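Local coordinates for uric acid degradation bifunctional protein PucL (Bacillus subtilis, PDB 6A4M) that catalyses the oxidation of uric acid by molecular oxygen, as the urate oxidase part of a bifunctional enzyme of uric acid degradation, at residues 10-15 with 74-79; 27-32 with 221-226; 193-198 with 268-273; 202-207 with 216-221. All blocks are in the same frame, centred on the assembly; numbering follows the deposited sequence.

Contact 1: residues 10-15 with 74-79; sequences AYRTYL and RHLASY
Here the sheet of the urate oxidase T-fold meets a helix: R12 and A10 of strand 3-13 touch L76 in the last turn of helix 64-78. The axes of strand 10-13 and helix 74-78 run 20° from parallel. R12 NH1 donates to L76 O at 3.0 Å, in the carbonyl plane but bent, with L76 O tilted out of the guanidinium plane. It makes a weak second bond to Y79 O at 3.3 Å. R12 NE turns back and donates to T13 O at 3.0 Å. R12 CG is anti to the backbone N (chi1 171°) and the chain bends at chi2, which carries the group to the end of the helix. A positive charge beside these carbonyls would probably suit the helix dipole. An alanine at R12 would probably leave L76 O and Y79 O without this donor and open a gap beside the helix end. The rest is apolar: L76 CD2 lies 3.4 Å from A10 CB and 3.8 Å from R12 CB. L15 CD1 meets Y79 CD2 obliquely at 3.9 Å. On the strand side, the backbones of A10 and R12 pair with V39 and V37 of strand 36-45, and L76 touches F87 of helix 84-98.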
loop_
_atom_site.group_PDB
_atom_site.type_symbol
_atom_site.label_atom_id
_atom_site.label_comp_id
_atom_site.label_asym_id
_atom_site.label_seq_id
_atom_site.Cartn_x
_atom_site.Cartn_y
_atom_site.Cartn_z
ATOM N N ALA A 10 -7.590 -13.050 -7.071
ATOM C CA ALA A 10 -7.773 -12.780 -8.490
ATOM C C ALA A 10 -6.463 -12.279 -9.080
ATOM O O ALA A 10 -5.910 -11.291 -8.599
ATOM C CB ALA A 10 -8.881 -11.756 -8.686
ATOM N N TYR A 11 -5.966 -12.975 -10.102
ATOM C CA TYR A 11 -4.759 -12.575 -10.827
ATOM C C TYR A 11 -5.138 -12.139 -12.239
ATOM O O TYR A 11 -5.870 -12.846 -12.925
ATOM C CB TYR A 11 -3.764 -13.737 -10.899
ATOM C CG TYR A 11 -3.356 -14.269 -9.544
ATOM C CD1 TYR A 11 -2.365 -13.635 -8.798
ATOM C CD2 TYR A 11 -3.963 -15.402 -9.004
ATOM C CE1 TYR A 11 -1.989 -14.112 -7.549
ATOM C CE2 TYR A 11 -3.593 -15.889 -7.760
ATOM C CZ TYR A 11 -2.605 -15.239 -7.035
ATOM O OH TYR A 11 -2.234 -15.709 -5.797
ATOM N N ARG A 12 -4.637 -10.981 -12.666
ATOM C CA ARG A 12 -4.896 -10.448 -14.004
ATOM C C ARG A 12 -3.577 -10.246 -14.740
ATOM O O ARG A 12 -2.706 -9.519 -14.258
ATOM C CB ARG A 12 -5.656 -9.121 -13.883
ATOM C CG ARG A 12 -5.831 -8.296 -15.158
ATOM C CD ARG A 12 -6.756 -8.940 -16.172
ATOM N NE ARG A 12 -6.625 -8.285 -17.475
ATOM C CZ ARG A 12 -7.230 -7.152 -17.852
ATOM N NH1 ARG A 12 -8.054 -6.488 -17.040
ATOM N NH2 ARG A 12 -7.006 -6.675 -19.072
ATOM N N THR A 13 -3.430 -10.895 -15.897
ATOM C CA THR A 13 -2.322 -10.607 -16.807
ATOM C C THR A 13 -2.693 -9.451 -17.740
ATOM O O THR A 13 -3.861 -9.263 -18.082
ATOM C CB THR A 13 -1.918 -11.835 -17.652
ATOM O OG1 THR A 13 -3.074 -12.399 -18.284
ATOM C CG2 THR A 13 -1.244 -12.890 -16.781
ATOM N N TYR A 14 -1.679 -8.683 -18.132
ATOM C CA TYR A 14 -1.805 -7.571 -19.088
ATOM C C TYR A 14 -2.939 -6.588 -18.795
ATOM O O TYR A 14 -3.748 -6.267 -19.670
ATOM C CB TYR A 14 -1.883 -8.121 -20.517
ATOM C CG TYR A 14 -0.676 -8.955 -20.847
ATOM C CD1 TYR A 14 0.566 -8.355 -21.035
ATOM C CD2 TYR A 14 -0.758 -10.347 -20.928
ATOM C CE1 TYR A 14 1.692 -9.112 -21.314
ATOM C CE2 TYR A 14 0.362 -11.113 -21.209
ATOM C CZ TYR A 14 1.585 -10.491 -21.400
ATOM O OH TYR A 14 2.708 -11.238 -21.676
ATOM N N LEU A 15 -2.980 -6.114 -17.553
ATOM C CA LEU A 15 -3.822 -4.977 -17.175
ATOM C C LEU A 15 -3.228 -3.720 -17.823
ATOM O O LEU A 15 -2.033 -3.689 -18.144
ATOM C CB LEU A 15 -3.872 -4.838 -15.647
ATOM C CG LEU A 15 -4.833 -3.830 -15.007
ATOM C CD1 LEU A 15 -6.256 -4.366 -15.013
ATOM C CD2 LEU A 15 -4.407 -3.500 -13.587
ATOM N N ARG A 74 -14.875 -11.767 -12.658
ATOM C CA ARG A 74 -15.158 -11.357 -14.034
ATOM C C ARG A 74 -15.037 -9.837 -14.219
ATOM O O ARG A 74 -14.640 -9.378 -15.292
ATOM C CB ARG A 74 -16.506 -11.903 -14.527
ATOM C CG ARG A 74 -17.754 -11.226 -13.984
ATOM C CD ARG A 74 -19.012 -11.917 -14.497
ATOM N NE ARG A 74 -20.159 -11.632 -13.629
ATOM C CZ ARG A 74 -20.748 -12.490 -12.792
ATOM N NH1 ARG A 74 -20.340 -13.757 -12.665
ATOM N NH2 ARG A 74 -21.781 -12.072 -12.065
ATOM N N HIS A 75 -15.345 -9.064 -13.179
ATOM C CA HIS A 75 -15.122 -7.614 -13.220
ATOM C C HIS A 75 -13.643 -7.214 -13.262
ATOM O O HIS A 75 -13.316 -6.173 -13.819
ATOM C CB HIS A 75 -15.859 -6.892 -12.087
ATOM C CG HIS A 75 -17.308 -6.661 -12.379
ATOM N ND1 HIS A 75 -18.249 -7.664 -12.313
ATOM C CD2 HIS A 75 -17.968 -5.550 -12.780
ATOM C CE1 HIS A 75 -19.430 -7.177 -12.646
ATOM N NE2 HIS A 75 -19.288 -5.895 -12.930
ATOM N N LEU A 76 -12.750 -8.031 -12.700
ATOM C CA LEU A 76 -11.309 -7.826 -12.911
ATOM C C LEU A 76 -10.924 -8.019 -14.387
ATOM O O LEU A 76 -10.005 -7.358 -14.874
ATOM C CB LEU A 76 -10.466 -8.747 -12.015
ATOM C CG LEU A 76 -8.945 -8.530 -12.051
ATOM C CD1 LEU A 76 -8.549 -7.123 -11.625
ATOM C CD2 LEU A 76 -8.245 -9.551 -11.173
ATOM N N ALA A 77 -11.624 -8.917 -15.084
ATOM C CA ALA A 77 -11.436 -9.115 -16.527
ATOM C C ALA A 77 -11.921 -7.925 -17.370
ATOM O O ALA A 77 -11.232 -7.512 -18.301
ATOM C CB ALA A 77 -12.109 -10.403 -16.992
ATOM N N SER A 78 -13.094 -7.379 -17.045
ATOM C CA SER A 78 -13.664 -6.261 -17.812
ATOM C C SER A 78 -13.119 -4.880 -17.413
ATOM O O SER A 78 -13.298 -3.916 -18.159
ATOM C CB SER A 78 -15.194 -6.268 -17.720
ATOM O OG SER A 78 -15.630 -6.118 -16.384
ATOM N N TYR A 79 -12.467 -4.787 -16.252
ATOM C CA TYR A 79 -11.920 -3.517 -15.738
ATOM C C TYR A 79 -10.797 -2.976 -16.628
ATOM O O TYR A 79 -9.815 -3.673 -16.869
ATOM C CB TYR A 79 -11.403 -3.718 -14.309
ATOM C CG TYR A 79 -10.675 -2.538 -13.708
ATOM C CD1 TYR A 79 -11.330 -1.327 -13.492
ATOM C CD2 TYR A 79 -9.335 -2.643 -13.318
ATOM C CE1 TYR A 79 -10.670 -0.246 -12.925
ATOM C CE2 TYR A 79 -8.666 -1.567 -12.751
ATOM C CZ TYR A 79 -9.338 -0.374 -12.552
ATOM O OH TYR A 79 -8.681 0.694 -11.997
#

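Contact 2: residues 27-32 with 221-226; sequences SSFAGR and AEQVRD
S27 meets D226 where the loop between strands 3-13 and 36-45 lies along the first turns of helix 221-233. S27 OG is anti to the backbone N (chi1 -176°) and donates to D226 OD2 at 2.6 Å, on the anti side of the carboxylate. The same OG accepts a weak bond from F29 N. A water accepts a hydrogen bond from Q223 NE2 and donates to S27 O and F29 O, so it ties the loop backbone to the helix. Q223 NE2 also donates to K22 O. The F29 ring lies obliquely against both E222 and Q223. Its CE1 is 3.4 Å from E222 CD, and its CD2 is 3.7 Å from Q223 CD. G31 N lies over the opposite face of the ring. R32 grips E222 side-on with two nitrogens: NH2 to OE1 at 2.9 Å, nearly straight at 160°, and NE to OE2 at 3.1 Å. The guanidinium and carboxylate planes are 30° apart. R32 NH1 turns elsewhere, to Y218 OH. The paired bonds of R32 probably fix how the E222 carboxylate is turned.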
loop_
_atom_site.group_PDB
_atom_site.type_symbol
_atom_site.label_atom_id
_atom_site.label_comp_id
_atom_site.label_asym_id
_atom_site.label_seq_id
_atom_site.Cartn_x
_atom_site.Cartn_y
_atom_site.Cartn_z
ATOM N N SER A 27 12.098 8.945 -5.109
ATOM C CA SER A 27 11.705 7.626 -5.616
ATOM C C SER A 27 11.901 7.528 -7.125
ATOM O O SER A 27 11.507 8.429 -7.865
ATOM C CB SER A 27 10.234 7.355 -5.277
ATOM O OG SER A 27 9.825 6.053 -5.670
ATOM N N SER A 28 12.482 6.415 -7.572
ATOM C CA SER A 28 12.652 6.144 -8.999
ATOM C C SER A 28 11.362 5.689 -9.689
ATOM O O SER A 28 11.367 5.502 -10.906
ATOM C CB SER A 28 13.744 5.087 -9.226
ATOM O OG SER A 28 13.245 3.770 -9.040
ATOM N N PHE A 29 10.281 5.483 -8.925
ATOM C CA PHE A 29 8.984 5.068 -9.479
ATOM C C PHE A 29 8.570 5.940 -10.665
ATOM O O PHE A 29 8.458 7.160 -10.528
ATOM C CB PHE A 29 7.886 5.110 -8.403
ATOM C CG PHE A 29 6.545 4.630 -8.889
ATOM C CD1 PHE A 29 6.315 3.274 -9.096
ATOM C CD2 PHE A 29 5.515 5.532 -9.156
ATOM C CE1 PHE A 29 5.085 2.825 -9.556
ATOM C CE2 PHE A 29 4.282 5.088 -9.614
ATOM C CZ PHE A 29 4.068 3.731 -9.815
ATOM N N ALA A 30 8.368 5.301 -11.818
ATOM C CA ALA A 30 7.967 5.983 -13.050
ATOM C C ALA A 30 6.735 5.334 -13.694
ATOM O O ALA A 30 6.492 5.518 -14.892
ATOM C CB ALA A 30 9.133 5.998 -14.029
ATOM N N GLY A 31 5.955 4.601 -12.897
ATOM C CA GLY A 31 4.781 3.876 -13.385
ATOM C C GLY A 31 4.880 2.381 -13.146
ATOM O O GLY A 31 5.840 1.899 -12.539
ATOM N N ARG A 32 3.874 1.657 -13.635
ATOM C CA ARG A 32 3.792 0.201 -13.515
ATOM C C ARG A 32 3.414 -0.387 -14.871
ATOM O O ARG A 32 2.424 0.041 -15.476
ATOM C CB ARG A 32 2.719 -0.205 -12.495
ATOM C CG ARG A 32 2.939 0.272 -11.066
ATOM C CD ARG A 32 1.677 0.080 -10.230
ATOM N NE ARG A 32 1.751 0.748 -8.927
ATOM C CZ ARG A 32 0.706 1.052 -8.148
ATOM N NH1 ARG A 32 -0.545 0.765 -8.511
ATOM N NH2 ARG A 32 0.914 1.663 -6.985
ATOM N N ALA A 221 2.067 3.631 -3.751
ATOM C CA ALA A 221 2.645 3.049 -2.539
ATOM C C ALA A 221 4.171 2.930 -2.640
ATOM O O ALA A 221 4.866 3.029 -1.629
ATOM C CB ALA A 221 2.022 1.688 -2.254
ATOM N N GLU A 222 4.677 2.731 -3.861
ATOM C CA GLU A 222 6.121 2.699 -4.131
ATOM C C GLU A 222 6.810 3.993 -3.689
ATOM O O GLU A 222 7.860 3.951 -3.050
ATOM C CB GLU A 222 6.398 2.460 -5.625
ATOM C CG GLU A 222 6.052 1.060 -6.138
ATOM C CD GLU A 222 4.651 0.926 -6.730
ATOM O OE1 GLU A 222 3.743 1.715 -6.369
ATOM O OE2 GLU A 222 4.454 0.006 -7.556
ATOM N N GLN A 223 6.210 5.132 -4.025
ATOM C CA GLN A 223 6.762 6.448 -3.672
ATOM C C GLN A 223 6.675 6.740 -2.167
ATOM O O GLN A 223 7.624 7.279 -1.588
ATOM C CB GLN A 223 6.070 7.557 -4.471
ATOM C CG GLN A 223 6.345 7.492 -5.969
ATOM C CD GLN A 223 5.455 8.417 -6.784
ATOM O OE1 GLN A 223 4.233 8.439 -6.609
ATOM N NE2 GLN A 223 6.065 9.186 -7.688
ATOM N N VAL A 224 5.550 6.382 -1.545
ATOM C CA VAL A 224 5.378 6.522 -0.088
ATOM C C VAL A 224 6.425 5.683 0.656
ATOM O O VAL A 224 7.009 6.131 1.643
ATOM C CB VAL A 224 3.958 6.103 0.372
ATOM C CG1 VAL A 224 3.856 6.053 1.898
ATOM C CG2 VAL A 224 2.904 7.051 -0.190
ATOM N N ARG A 225 6.637 4.467 0.165
ATOM C CA ARG A 225 7.625 3.537 0.707
ATOM C C ARG A 225 9.050 4.097 0.645
ATOM O O ARG A 225 9.773 4.058 1.639
ATOM C CB ARG A 225 7.530 2.213 -0.060
ATOM C CG ARG A 225 8.437 1.089 0.417
ATOM C CD ARG A 225 9.724 0.976 -0.389
ATOM N NE ARG A 225 9.496 1.012 -1.834
ATOM C CZ ARG A 225 9.090 -0.012 -2.588
ATOM N NH1 ARG A 225 8.846 -1.211 -2.061
ATOM N NH2 ARG A 225 8.923 0.172 -3.897
ATOM N N ASP A 226 9.443 4.613 -0.518
ATOM C CA ASP A 226 10.786 5.181 -0.698
ATOM C C ASP A 226 10.968 6.481 0.089
ATOM O O ASP A 226 12.034 6.715 0.659
ATOM C CB ASP A 226 11.092 5.420 -2.180
ATOM C CG ASP A 226 11.183 4.131 -2.986
ATOM O OD1 ASP A 226 11.398 3.043 -2.405
ATOM O OD2 ASP A 226 11.048 4.208 -4.224
HETATM O O HOH W 1 8.901 8.883 -8.404
#

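Contact 3: residues 193-198 with 268-273; sequences PLFVYL and HTWDTV
F195 O accepts from H268 N at 2.9 Å, with an N-H...O angle of 166°. The contact lies at one end of strand 194-204 in the antiparallel T-fold sheet, where the chain leaves strand 258-267 and runs on to the small sheet of 271-274. One residue on, F195 N makes a long, weak bond to T269 OG1 at 3.4 Å. That hydroxyl also bonds N267 OD1. The main side-chain contact is a face-to-face stack of Y197 and H268. The ring centroids are 3.8 Å apart and the planes 26° apart. H268 CD2 lies over the centre of the tyrosine ring, while Y197 CE2 sits toward the rim of the imidazole. H268 NE2 is 3.4 Å from Y197 CD2, but its hydrogen-bond partner is Q266 OE1. CG of H268 is anti to its own carbonyl carbon (chi1 -66°), which brings the imidazole across the tyrosine. An alanine at Y197 would probably leave this face of the H268 ring without its stacking partner, with less to hold its tilt. Next to the stack, the rings of F195 and W270 meet obliquely, and V168 of strand 153-169 touches both. At the outer end P193 CG approaches W270 CE3 at 4.1 Å, and T269 CG2 lies against P193 O.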
loop_
_atom_site.group_PDB
_atom_site.type_symbol
_atom_site.label_atom_id
_atom_site.label_comp_id
_atom_site.label_asym_id
_atom_site.label_seq_id
_atom_site.Cartn_x
_atom_site.Cartn_y
_atom_site.Cartn_z
ATOM N N PRO A 193 20.581 -0.346 17.099
ATOM C CA PRO A 193 19.952 -0.096 15.796
ATOM C C PRO A 193 18.429 -0.214 15.836
ATOM O O PRO A 193 17.902 -1.258 16.224
ATOM C CB PRO A 193 20.557 -1.180 14.904
ATOM C CG PRO A 193 20.867 -2.292 15.834
ATOM C CD PRO A 193 21.263 -1.651 17.130
ATOM N N LEU A 194 17.743 0.854 15.430
ATOM C CA LEU A 194 16.284 0.942 15.526
ATOM C C LEU A 194 15.622 0.123 14.418
ATOM O O LEU A 194 15.847 0.390 13.237
ATOM C CB LEU A 194 15.846 2.407 15.443
ATOM C CG LEU A 194 14.354 2.746 15.473
ATOM C CD1 LEU A 194 13.647 2.095 16.653
ATOM C CD2 LEU A 194 14.176 4.257 15.501
ATOM N N PHE A 195 14.821 -0.871 14.810
ATOM C CA PHE A 195 14.115 -1.754 13.878
ATOM C C PHE A 195 12.615 -1.527 14.044
ATOM O O PHE A 195 12.044 -1.898 15.075
ATOM C CB PHE A 195 14.498 -3.223 14.159
ATOM C CG PHE A 195 13.988 -4.237 13.145
ATOM C CD1 PHE A 195 13.518 -3.877 11.876
ATOM C CD2 PHE A 195 14.034 -5.595 13.457
ATOM C CE1 PHE A 195 13.080 -4.839 10.972
ATOM C CE2 PHE A 195 13.596 -6.559 12.553
ATOM C CZ PHE A 195 13.118 -6.180 11.310
ATOM N N VAL A 196 11.990 -0.905 13.038
ATOM C CA VAL A 196 10.546 -0.611 13.069
ATOM C C VAL A 196 9.768 -1.311 11.955
ATOM O O VAL A 196 10.260 -1.453 10.831
ATOM C CB VAL A 196 10.231 0.908 13.027
ATOM C CG1 VAL A 196 10.884 1.610 14.205
ATOM C CG2 VAL A 196 10.657 1.557 11.710
ATOM N N TYR A 197 8.564 -1.765 12.305
ATOM C CA TYR A 197 7.554 -2.196 11.340
ATOM C C TYR A 197 6.613 -1.008 11.158
ATOM O O TYR A 197 6.199 -0.400 12.144
ATOM C CB TYR A 197 6.738 -3.378 11.868
ATOM C CG TYR A 197 7.439 -4.712 12.060
ATOM C CD1 TYR A 197 8.833 -4.853 11.981
ATOM C CD2 TYR A 197 6.688 -5.847 12.359
ATOM C CE1 TYR A 197 9.438 -6.092 12.170
ATOM C CE2 TYR A 197 7.284 -7.083 12.555
ATOM C CZ TYR A 197 8.656 -7.204 12.460
ATOM O OH TYR A 197 9.237 -8.436 12.654
ATOM N N LEU A 198 6.271 -0.687 9.912
ATOM C CA LEU A 198 5.417 0.460 9.605
ATOM C C LEU A 198 4.293 0.086 8.651
ATOM O O LEU A 198 4.548 -0.419 7.565
ATOM C CB LEU A 198 6.248 1.586 8.980
ATOM C CG LEU A 198 7.169 2.378 9.914
ATOM C CD1 LEU A 198 8.081 3.289 9.104
ATOM C CD2 LEU A 198 6.371 3.194 10.921
ATOM N N HIS A 268 10.668 -3.320 17.152
ATOM C CA HIS A 268 11.200 -4.683 17.263
ATOM C C HIS A 268 12.728 -4.662 17.334
ATOM O O HIS A 268 13.398 -5.519 16.749
ATOM C CB HIS A 268 10.728 -5.538 16.078
ATOM C CG HIS A 268 9.251 -5.775 16.055
ATOM N ND1 HIS A 268 8.660 -6.829 16.717
ATOM C CD2 HIS A 268 8.247 -5.097 15.452
ATOM C CE1 HIS A 268 7.353 -6.789 16.524
ATOM N NE2 HIS A 268 7.077 -5.747 15.760
ATOM N N THR A 269 13.268 -3.692 18.074
ATOM C CA THR A 269 14.716 -3.525 18.232
ATOM C C THR A 269 15.331 -4.715 18.989
ATOM O O THR A 269 14.753 -5.213 19.955
ATOM C CB THR A 269 15.038 -2.202 18.962
ATOM O OG1 THR A 269 14.500 -1.102 18.212
ATOM C CG2 THR A 269 16.545 -2.008 19.138
ATOM N N TRP A 270 16.504 -5.149 18.532
ATOM C CA TRP A 270 17.160 -6.359 19.043
ATOM C C TRP A 270 17.817 -6.134 20.396
ATOM O O TRP A 270 18.065 -4.994 20.798
ATOM C CB TRP A 270 18.229 -6.849 18.058
ATOM C CG TRP A 270 17.709 -7.136 16.687
ATOM C CD1 TRP A 270 16.561 -7.805 16.362
ATOM C CD2 TRP A 270 18.325 -6.767 15.448
ATOM N NE1 TRP A 270 16.424 -7.873 14.995
ATOM C CE2 TRP A 270 17.491 -7.244 14.409
ATOM C CE3 TRP A 270 19.502 -6.082 15.114
ATOM C CZ2 TRP A 270 17.794 -7.054 13.056
ATOM C CZ3 TRP A 270 19.803 -5.890 13.763
ATOM C CH2 TRP A 270 18.950 -6.378 12.752
ATOM N N ASP A 271 18.101 -7.234 21.089
ATOM C CA ASP A 271 18.865 -7.200 22.338
ATOM C C ASP A 271 20.347 -7.403 22.045
ATOM O O ASP A 271 20.708 -8.277 21.257
ATOM C CB ASP A 271 18.372 -8.283 23.303
ATOM C CG ASP A 271 16.978 -8.000 23.846
ATOM O OD1 ASP A 271 16.565 -6.822 23.867
ATOM O OD2 ASP A 271 16.303 -8.963 24.272
ATOM N N THR A 272 21.195 -6.593 22.681
ATOM C CA THR A 272 22.646 -6.717 22.543
ATOM C C THR A 272 23.125 -7.900 23.371
ATOM O O THR A 272 22.675 -8.087 24.498
ATOM C CB THR A 272 23.388 -5.454 23.032
ATOM O OG1 THR A 272 22.779 -4.282 22.483
ATOM C CG2 THR A 272 24.856 -5.490 22.614
ATOM N N VAL A 273 24.023 -8.698 22.798
ATOM C CA VAL A 273 24.673 -9.800 23.522
ATOM C C VAL A 273 26.183 -9.571 23.677
ATOM O O VAL A 273 26.733 -9.855 24.738
ATOM C CB VAL A 273 24.360 -11.189 22.902
ATOM C CG1 VAL A 273 22.868 -11.477 22.976
ATOM C CG2 VAL A 273 24.827 -11.304 21.460
#

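Contact 4: residues 202-207 with 216-221; sequences WQYENT and ARYVAA
Residues 202-206 and 217-221 run in nearly opposite directions, 162° apart, with W202 CA 8.8 Å from V219 CA, and side chains fill the space between. Y204 holds the two together. Its OH accepts from V219 N at 2.9 Å with an N-H...O angle of 157°, and V219 N lies in the plane of the ring, at its edge. V219 fits between the two aromatics. Its CG1 makes a CH-pi contact with W202, 4.2 Å from the centroid of the five-membered ring and over its face. Its CG2 packs on Y204 CE2 at 3.7 Å. W202 CG stands between the backbone N and the carbonyl carbon (chi1 57°), and the indole extends along the incoming chain until CH2 meets A221 CB at 3.9 Å. R217 O lies at the edge of the Y204 ring. The R217 guanidinium itself pairs with D209. The packing continues into the fold: W202 and V219 both touch V224 of helix 221-233 and L258 of strand 258-267, so the chain entering the helix is pressed onto the sheet.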
loop_
_atom_site.group_PDB
_atom_site.type_symbol
_atom_site.label_atom_id
_atom_site.label_comp_id
_atom_site.label_asym_id
_atom_site.label_seq_id
_atom_site.Cartn_x
_atom_site.Cartn_y
_atom_site.Cartn_z
ATOM N N TRP A 202 -3.068 6.649 3.729
ATOM C CA TRP A 202 -3.330 8.013 3.265
ATOM C C TRP A 202 -4.725 8.157 2.649
ATOM O O TRP A 202 -5.229 7.240 1.990
ATOM C CB TRP A 202 -2.255 8.469 2.269
ATOM C CG TRP A 202 -2.098 7.587 1.073
ATOM C CD1 TRP A 202 -2.744 7.706 -0.125
ATOM C CD2 TRP A 202 -1.230 6.453 0.949
ATOM N NE1 TRP A 202 -2.336 6.714 -0.987
ATOM C CE2 TRP A 202 -1.408 5.931 -0.355
ATOM C CE3 TRP A 202 -0.321 5.823 1.812
ATOM C CZ2 TRP A 202 -0.708 4.810 -0.816
ATOM C CZ3 TRP A 202 0.376 4.707 1.351
ATOM C CH2 TRP A 202 0.177 4.213 0.048
ATOM N N GLN A 203 -5.338 9.316 2.884
ATOM C CA GLN A 203 -6.652 9.649 2.343
ATOM C C GLN A 203 -6.520 10.841 1.405
ATOM O O GLN A 203 -5.822 11.810 1.718
ATOM C CB GLN A 203 -7.631 9.975 3.473
ATOM C CG GLN A 203 -7.970 8.779 4.347
ATOM C CD GLN A 203 -8.990 9.106 5.423
ATOM O OE1 GLN A 203 -8.772 9.987 6.249
ATOM N NE2 GLN A 203 -10.107 8.386 5.422
ATOM N N TYR A 204 -7.186 10.759 0.256
ATOM C CA TYR A 204 -7.185 11.839 -0.727
ATOM C C TYR A 204 -8.255 12.869 -0.373
ATOM O O TYR A 204 -9.323 12.515 0.124
ATOM C CB TYR A 204 -7.481 11.304 -2.126
ATOM C CG TYR A 204 -6.410 10.428 -2.731
ATOM C CD1 TYR A 204 -6.313 9.076 -2.401
ATOM C CD2 TYR A 204 -5.514 10.941 -3.668
ATOM C CE1 TYR A 204 -5.343 8.265 -2.977
ATOM C CE2 TYR A 204 -4.542 10.139 -4.247
ATOM C CZ TYR A 204 -4.459 8.804 -3.898
ATOM O OH TYR A 204 -3.500 8.009 -4.478
ATOM N N GLU A 205 -7.958 14.139 -0.641
ATOM C CA GLU A 205 -8.962 15.206 -0.571
ATOM C C GLU A 205 -10.033 14.946 -1.633
ATOM O O GLU A 205 -11.228 14.988 -1.347
ATOM C CB GLU A 205 -8.316 16.579 -0.800
ATOM C CG GLU A 205 -9.201 17.767 -0.429
ATOM C CD GLU A 205 -8.749 19.078 -1.057
ATOM O OE1 GLU A 205 -7.568 19.201 -1.449
ATOM O OE2 GLU A 205 -9.587 20.000 -1.160
ATOM N N ASN A 206 -9.575 14.666 -2.850
ATOM C CA ASN A 206 -10.441 14.347 -3.982
ATOM C C ASN A 206 -10.368 12.849 -4.267
ATOM O O ASN A 206 -9.330 12.334 -4.680
ATOM C CB ASN A 206 -10.020 15.172 -5.203
ATOM C CG ASN A 206 -10.391 16.642 -5.068
ATOM O OD1 ASN A 206 -11.457 16.985 -4.548
ATOM N ND2 ASN A 206 -9.512 17.521 -5.538
ATOM N N THR A 207 -11.486 12.162 -4.055
ATOM C CA THR A 207 -11.524 10.697 -4.054
ATOM C C THR A 207 -11.252 10.072 -5.445
ATOM O O THR A 207 -10.780 8.937 -5.536
ATOM C CB THR A 207 -12.853 10.195 -3.420
ATOM O OG1 THR A 207 -12.641 8.942 -2.763
ATOM C CG2 THR A 207 -13.980 10.061 -4.446
ATOM N N ALA A 216 -1.119 11.780 -12.906
ATOM C CA ALA A 216 -0.305 12.757 -12.166
ATOM C C ALA A 216 -0.801 13.052 -10.743
ATOM O O ALA A 216 -0.024 13.524 -9.907
ATOM C CB ALA A 216 -0.196 14.053 -12.957
ATOM N N ARG A 217 -2.082 12.784 -10.480
ATOM C CA ARG A 217 -2.693 12.988 -9.159
ATOM C C ARG A 217 -2.768 11.707 -8.303
ATOM O O ARG A 217 -3.343 11.727 -7.215
ATOM C CB ARG A 217 -4.090 13.600 -9.335
ATOM C CG ARG A 217 -4.086 14.828 -10.246
ATOM C CD ARG A 217 -5.391 15.616 -10.249
ATOM N NE ARG A 217 -5.825 16.031 -8.913
ATOM C CZ ARG A 217 -5.239 16.966 -8.159
ATOM N NH1 ARG A 217 -4.168 17.642 -8.582
ATOM N NH2 ARG A 217 -5.741 17.236 -6.956
ATOM N N TYR A 218 -2.171 10.614 -8.776
ATOM C CA TYR A 218 -2.140 9.352 -8.037
ATOM C C TYR A 218 -0.924 9.295 -7.113
ATOM O O TYR A 218 0.187 9.658 -7.520
ATOM C CB TYR A 218 -2.080 8.182 -9.015
ATOM C CG TYR A 218 -2.068 6.806 -8.378
ATOM C CD1 TYR A 218 -3.207 6.292 -7.757
ATOM C CD2 TYR A 218 -0.925 6.000 -8.425
ATOM C CE1 TYR A 218 -3.204 5.024 -7.191
ATOM C CE2 TYR A 218 -0.918 4.731 -7.862
ATOM C CZ TYR A 218 -2.058 4.249 -7.246
ATOM O OH TYR A 218 -2.068 2.994 -6.689
ATOM N N VAL A 219 -1.148 8.833 -5.882
ATOM C CA VAL A 219 -0.078 8.585 -4.916
ATOM C C VAL A 219 0.207 7.083 -4.893
ATOM O O VAL A 219 -0.597 6.299 -4.384
ATOM C CB VAL A 219 -0.464 9.080 -3.504
ATOM C CG1 VAL A 219 0.693 8.885 -2.530
ATOM C CG2 VAL A 219 -0.889 10.545 -3.561
ATOM N N ALA A 220 1.343 6.691 -5.457
ATOM C CA ALA A 220 1.743 5.289 -5.495
ATOM C C ALA A 220 2.349 4.867 -4.156
ATOM O O ALA A 220 3.057 5.646 -3.509
ATOM C CB ALA A 220 2.734 5.050 -6.627
ATOM N N ALA A 221 2.067 3.631 -3.751
ATOM C CA ALA A 221 2.645 3.049 -2.539
ATOM C C ALA A 221 4.171 2.930 -2.640
ATOM O O ALA A 221 4.866 3.029 -1.629
ATOM C CB ALA A 221 2.022 1.688 -2.254
#

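How the contacts relate
Contact 4 is the buried one, contacts 1 and 2 are partly buried, and contact 3 is at the surface. Contacts 2 and 4 touch each other and share A221. They cover the start of helix 221-233 from different elements, a loop and a strand, and they meet where R32 bonds Y218 and F29 packs on A220. Contacts 3 and 4 use the two ends of strand 194-204, with centres about 31 Å apart. Contact 1 reaches the same sheet but lies on the other side of the chain's centre from contact 3. Chemistry differs with place: contact 1 joins an arginine to the carbonyls at a helix end, contact 2 has a salt bridge, contact 3 an aromatic stack, and contact 4 apolar packing around one tyrosine-to-backbone bond.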